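Local coordinates for alpha-catenin-like protein hmp-1 (Caenorhabditis elegans, PDB 5H5M) that links the cadherin-catenin complex of adherens junctions to actin filaments and is required for cell migration and shape change as the worm embryo encloses and elongates, at residues H110-A122 and I234-H247. Sequence-based numbering, arbitrary orientation.
Sequences HLRRAIVDHISDA and ITTLDDFLAVSEAH
The guanidinium of Arg113 carries the methyl of Ala242 over one face and Asp239 OD1 at its edge, where NE gives a nearly straight bond of 3.0 Å (170°) to that oxygen. The carboxylate is entered from above its own plane, the two planes standing 79° apart. A chain extended from CG to NE carries the charge far enough for NH2 to meet Asp238 OD1 as well, at a looser 3.5 Å, so one long cation serves two acids of the first helical turn. A methionine in its place would probably leave Asp239 and Asp238 without this cationic mate.

The imidazole of His247 has Val243 CG1 of its own helix over one face and the backbone oxygen of Asp117 at its edge, beside CE1. Its NE2 donates to Asp117 OD2 at 2.7 Å in a bent bond, on the anti side and tilted out of the carboxylate plane, although the two planes are nearly parallel. At the other nitrogen, ND1 lies 2.9 Å from Ser120 OG in a hydrogen bond; histidine suits a place needing two polar contacts from one flat group. Between these polar ends, branched Val116 fills the middle, its CG1 3.7 Å from Val243 CB, while Val243 is a knob among Arg113, Val116, Asp117 and Ser120. Beyond them, Arg112 NH2 bonds Ile234 O weakly; a water bonds Ile234 O, Thr235 OG1 and, weakly, Arg112 NH1. Thr235 OG1 also bonds Leu231 O.

The axes of 110-122 and 237-247 cross at -61° and come within 9.4 Å, on helices 92-122 and 237-260 of the M domain of this vinculin-family protein. Arg58 of helix 56-80 pairs with Asp117 OD1, whereas helices 276-300 and 345-374 pack against helix 237-260.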
loop_
_atom_site.group_PDB
_atom_site.type_symbol
_atom_site.label_atom_id
_atom_site.label_comp_id
_atom_site.label_asym_id
_atom_site.label_seq_id
_atom_site.Cartn_x
_atom_site.Cartn_y
_atom_site.Cartn_z
ATOM N N HIS A 110 -13.087 -0.023 -0.407
ATOM C CA HIS A 110 -12.396 0.710 -1.466
ATOM C C HIS A 110 -11.390 1.722 -0.917
ATOM O O HIS A 110 -10.279 1.848 -1.434
ATOM C CB HIS A 110 -13.409 1.427 -2.358
ATOM C CG HIS A 110 -14.215 0.505 -3.219
ATOM N ND1 HIS A 110 -15.538 0.736 -3.525
ATOM C CD2 HIS A 110 -13.876 -0.646 -3.849
ATOM C CE1 HIS A 110 -15.985 -0.238 -4.301
ATOM N NE2 HIS A 110 -14.996 -1.087 -4.513
ATOM N N LEU A 111 -11.783 2.438 0.131
ATOM C CA LEU A 111 -10.924 3.449 0.739
ATOM C C LEU A 111 -9.715 2.806 1.412
ATOM O O LEU A 111 -8.585 3.276 1.248
ATOM C CB LEU A 111 -11.707 4.285 1.755
ATOM C CG LEU A 111 -12.859 5.135 1.210
ATOM C CD1 LEU A 111 -13.766 5.590 2.339
ATOM C CD2 LEU A 111 -12.331 6.331 0.424
ATOM N N ARG A 112 -9.960 1.739 2.172
ATOM C CA ARG A 112 -8.889 1.037 2.869
ATOM C C ARG A 112 -7.846 0.545 1.875
ATOM O O ARG A 112 -6.646 0.678 2.105
ATOM C CB ARG A 112 -9.433 -0.147 3.684
ATOM C CG ARG A 112 -10.333 0.233 4.857
ATOM C CD ARG A 112 -9.616 1.066 5.915
ATOM N NE ARG A 112 -9.139 0.251 7.031
ATOM C CZ ARG A 112 -7.895 -0.202 7.149
ATOM N NH1 ARG A 112 -6.993 0.087 6.218
ATOM N NH2 ARG A 112 -7.552 -0.941 8.197
ATOM N N ARG A 113 -8.315 -0.006 0.760
ATOM C CA ARG A 113 -7.421 -0.592 -0.230
ATOM C C ARG A 113 -6.744 0.480 -1.077
ATOM O O ARG A 113 -5.711 0.226 -1.701
ATOM C CB ARG A 113 -8.181 -1.584 -1.113
ATOM C CG ARG A 113 -8.573 -2.851 -0.367
ATOM C CD ARG A 113 -9.192 -3.900 -1.274
ATOM N NE ARG A 113 -9.504 -5.121 -0.531
ATOM C CZ ARG A 113 -9.897 -6.260 -1.090
ATOM N NH1 ARG A 113 -10.028 -6.344 -2.407
ATOM N NH2 ARG A 113 -10.159 -7.317 -0.332
ATOM N N ALA A 114 -7.323 1.679 -1.093
ATOM C CA ALA A 114 -6.675 2.815 -1.733
ATOM C C ALA A 114 -5.439 3.203 -0.928
ATOM O O ALA A 114 -4.399 3.552 -1.488
ATOM C CB ALA A 114 -7.634 3.996 -1.856
ATOM N N ILE A 115 -5.564 3.139 0.394
ATOM C CA ILE A 115 -4.439 3.403 1.281
ATOM C C ILE A 115 -3.401 2.282 1.158
ATOM O O ILE A 115 -2.196 2.538 1.126
ATOM C CB ILE A 115 -4.907 3.564 2.753
ATOM C CG1 ILE A 115 -5.110 5.046 3.094
ATOM C CG2 ILE A 115 -3.904 2.965 3.724
ATOM C CD1 ILE A 115 -6.084 5.780 2.188
ATOM N N VAL A 116 -3.872 1.044 1.063
ATOM C CA VAL A 116 -2.970 -0.095 0.912
ATOM C C VAL A 116 -2.228 -0.024 -0.426
ATOM O O VAL A 116 -1.071 -0.438 -0.516
ATOM C CB VAL A 116 -3.725 -1.432 1.038
ATOM C CG1 VAL A 116 -2.789 -2.605 0.824
ATOM C CG2 VAL A 116 -4.376 -1.530 2.406
ATOM N N ASP A 117 -2.883 0.522 -1.452
ATOM C CA ASP A 117 -2.215 0.808 -2.725
ATOM C C ASP A 117 -0.939 1.613 -2.511
ATOM O O ASP A 117 0.113 1.299 -3.069
ATOM C CB ASP A 117 -3.127 1.589 -3.674
ATOM C CG ASP A 117 -4.074 0.704 -4.447
ATOM O OD1 ASP A 117 -5.182 1.178 -4.760
ATOM O OD2 ASP A 117 -3.716 -0.454 -4.751
ATOM N N HIS A 118 -1.058 2.662 -1.703
ATOM C CA HIS A 118 0.056 3.548 -1.409
ATOM C C HIS A 118 1.117 2.849 -0.564
ATOM O O HIS A 118 2.310 2.975 -0.833
ATOM C CB HIS A 118 -0.449 4.810 -0.703
ATOM C CG HIS A 118 -1.268 5.708 -1.583
ATOM N ND1 HIS A 118 -2.564 5.411 -1.947
ATOM C CD2 HIS A 118 -0.969 6.885 -2.177
ATOM C CE1 HIS A 118 -3.028 6.371 -2.728
ATOM N NE2 HIS A 118 -2.082 7.277 -2.884
ATOM N N ILE A 119 0.676 2.107 0.448
ATOM C CA ILE A 119 1.586 1.366 1.320
ATOM C C ILE A 119 2.342 0.296 0.538
ATOM O O ILE A 119 3.540 0.083 0.751
ATOM C CB ILE A 119 0.829 0.709 2.492
ATOM C CG1 ILE A 119 0.199 1.786 3.380
ATOM C CG2 ILE A 119 1.757 -0.177 3.314
ATOM C CD1 ILE A 119 -0.531 1.241 4.585
ATOM N N SER A 120 1.637 -0.362 -0.378
ATOM C CA SER A 120 2.238 -1.389 -1.221
ATOM C C SER A 120 3.379 -0.813 -2.058
ATOM O O SER A 120 4.462 -1.393 -2.114
ATOM C CB SER A 120 1.178 -2.027 -2.126
ATOM O OG SER A 120 1.736 -3.029 -2.961
ATOM N N ASP A 121 3.137 0.333 -2.692
ATOM C CA ASP A 121 4.149 0.984 -3.524
ATOM C C ASP A 121 5.308 1.559 -2.708
ATOM O O ASP A 121 6.475 1.332 -3.025
ATOM C CB ASP A 121 3.525 2.110 -4.359
ATOM C CG ASP A 121 2.560 1.597 -5.415
ATOM O OD1 ASP A 121 2.653 0.410 -5.788
ATOM O OD2 ASP A 121 1.708 2.388 -5.878
ATOM N N ALA A 122 4.976 2.302 -1.659
ATOM C CA ALA A 122 5.964 3.114 -0.955
ATOM C C ALA A 122 6.939 2.297 -0.112
ATOM O O ALA A 122 8.072 2.720 0.110
ATOM C CB ALA A 122 5.260 4.141 -0.080
ATOM N N ILE A 234 -2.166 -1.143 11.513
ATOM C CA ILE A 234 -3.438 -0.495 11.207
ATOM C C ILE A 234 -3.907 -0.907 9.813
ATOM O O ILE A 234 -4.748 -0.248 9.201
ATOM C CB ILE A 234 -3.347 1.046 11.295
ATOM C CG1 ILE A 234 -2.400 1.606 10.232
ATOM C CG2 ILE A 234 -2.908 1.485 12.687
ATOM C CD1 ILE A 234 -2.590 3.096 9.990
ATOM N N THR A 235 -3.352 -2.014 9.329
ATOM C CA THR A 235 -3.684 -2.553 8.017
ATOM C C THR A 235 -4.183 -3.989 8.155
ATOM O O THR A 235 -3.543 -4.816 8.807
ATOM C CB THR A 235 -2.461 -2.518 7.062
ATOM O OG1 THR A 235 -2.030 -1.162 6.875
ATOM C CG2 THR A 235 -2.807 -3.132 5.711
ATOM N N THR A 236 -5.330 -4.283 7.552
ATOM C CA THR A 236 -5.852 -5.640 7.588
ATOM C C THR A 236 -5.066 -6.501 6.610
ATOM O O THR A 236 -4.826 -6.102 5.469
ATOM C CB THR A 236 -7.350 -5.696 7.244
ATOM O OG1 THR A 236 -7.535 -5.386 5.861
ATOM C CG2 THR A 236 -8.133 -4.702 8.092
ATOM N N LEU A 237 -4.663 -7.680 7.068
ATOM C CA LEU A 237 -3.820 -8.580 6.289
ATOM C C LEU A 237 -4.418 -8.936 4.928
ATOM O O LEU A 237 -3.700 -8.995 3.930
ATOM C CB LEU A 237 -3.549 -9.857 7.085
ATOM C CG LEU A 237 -2.746 -10.961 6.393
ATOM C CD1 LEU A 237 -1.400 -10.437 5.934
ATOM C CD2 LEU A 237 -2.569 -12.147 7.330
ATOM N N ASP A 238 -5.726 -9.165 4.880
ATOM C CA ASP A 238 -6.351 -9.565 3.626
ATOM C C ASP A 238 -6.270 -8.470 2.568
ATOM O O ASP A 238 -6.001 -8.756 1.399
ATOM C CB ASP A 238 -7.807 -9.960 3.834
ATOM C CG ASP A 238 -8.431 -10.517 2.571
ATOM O OD1 ASP A 238 -9.183 -9.778 1.901
ATOM O OD2 ASP A 238 -8.142 -11.687 2.234
ATOM N N ASP A 239 -6.511 -7.227 2.975
ATOM C CA ASP A 239 -6.341 -6.086 2.080
ATOM C C ASP A 239 -4.923 -6.045 1.518
ATOM O O ASP A 239 -4.723 -5.869 0.311
ATOM C CB ASP A 239 -6.647 -4.772 2.797
ATOM C CG ASP A 239 -8.122 -4.590 3.078
ATOM O OD1 ASP A 239 -8.943 -5.228 2.389
ATOM O OD2 ASP A 239 -8.458 -3.800 3.984
ATOM N N PHE A 240 -3.939 -6.223 2.395
ATOM C CA PHE A 240 -2.555 -6.131 1.961
ATOM C C PHE A 240 -2.208 -7.229 0.963
ATOM O O PHE A 240 -1.536 -6.972 -0.029
ATOM C CB PHE A 240 -1.593 -6.190 3.146
ATOM C CG PHE A 240 -0.162 -5.969 2.753
ATOM C CD1 PHE A 240 0.311 -4.689 2.514
ATOM C CD2 PHE A 240 0.704 -7.040 2.593
ATOM C CE1 PHE A 240 1.623 -4.478 2.138
ATOM C CE2 PHE A 240 2.018 -6.836 2.220
ATOM C CZ PHE A 240 2.477 -5.553 1.988
ATOM N N LEU A 241 -2.681 -8.444 1.219
ATOM C CA LEU A 241 -2.388 -9.567 0.341
ATOM C C LEU A 241 -3.145 -9.461 -0.980
ATOM O O LEU A 241 -2.626 -9.841 -2.029
ATOM C CB LEU A 241 -2.722 -10.888 1.035
ATOM C CG LEU A 241 -1.900 -11.206 2.287
ATOM C CD1 LEU A 241 -2.203 -12.607 2.771
ATOM C CD2 LEU A 241 -0.407 -11.039 2.027
ATOM N N ALA A 242 -4.370 -8.941 -0.928
ATOM C CA ALA A 242 -5.190 -8.798 -2.129
ATOM C C ALA A 242 -4.611 -7.735 -3.060
ATOM O O ALA A 242 -4.568 -7.918 -4.277
ATOM C CB ALA A 242 -6.630 -8.458 -1.758
ATOM N N VAL A 243 -4.167 -6.626 -2.478
ATOM C CA VAL A 243 -3.542 -5.554 -3.241
ATOM C C VAL A 243 -2.155 -5.976 -3.735
ATOM O O VAL A 243 -1.794 -5.712 -4.883
ATOM C CB VAL A 243 -3.433 -4.259 -2.405
ATOM C CG1 VAL A 243 -2.526 -3.248 -3.083
ATOM C CG2 VAL A 243 -4.815 -3.665 -2.165
ATOM N N SER A 244 -1.390 -6.643 -2.873
ATOM C CA SER A 244 -0.071 -7.148 -3.253
ATOM C C SER A 244 -0.164 -8.059 -4.472
ATOM O O SER A 244 0.616 -7.929 -5.416
ATOM C CB SER A 244 0.585 -7.904 -2.096
ATOM O OG SER A 244 0.996 -7.018 -1.070
ATOM N N GLU A 245 -1.129 -8.970 -4.445
ATOM C CA GLU A 245 -1.337 -9.892 -5.554
ATOM C C GLU A 245 -1.721 -9.142 -6.829
ATOM O O GLU A 245 -1.216 -9.439 -7.908
ATOM C CB GLU A 245 -2.413 -10.917 -5.195
ATOM C CG GLU A 245 -2.697 -11.938 -6.274
ATOM C CD GLU A 245 -3.816 -12.887 -5.888
ATOM O OE1 GLU A 245 -3.890 -13.273 -4.700
ATOM O OE2 GLU A 245 -4.625 -13.243 -6.771
ATOM N N ALA A 246 -2.608 -8.161 -6.695
ATOM C CA ALA A 246 -3.046 -7.370 -7.836
ATOM C C ALA A 246 -1.904 -6.518 -8.389
ATOM O O ALA A 246 -1.801 -6.312 -9.595
ATOM C CB ALA A 246 -4.228 -6.486 -7.447
ATOM N N HIS A 247 -1.049 -6.024 -7.500
ATOM C CA HIS A 247 0.056 -5.167 -7.910
ATOM C C HIS A 247 1.155 -5.966 -8.612
ATOM O O HIS A 247 1.804 -5.463 -9.528
ATOM C CB HIS A 247 0.624 -4.416 -6.705
ATOM C CG HIS A 247 -0.197 -3.233 -6.290
ATOM N ND1 HIS A 247 0.229 -2.323 -5.350
ATOM C CD2 HIS A 247 -1.420 -2.812 -6.700
ATOM C CE1 HIS A 247 -0.695 -1.386 -5.196
ATOM N NE2 HIS A 247 -1.704 -1.664 -6.000
HETATM O O HOH W 1 -3.899 0.850 6.558
HETATM O O HOH W 2 3.021 -5.426 -2.044
#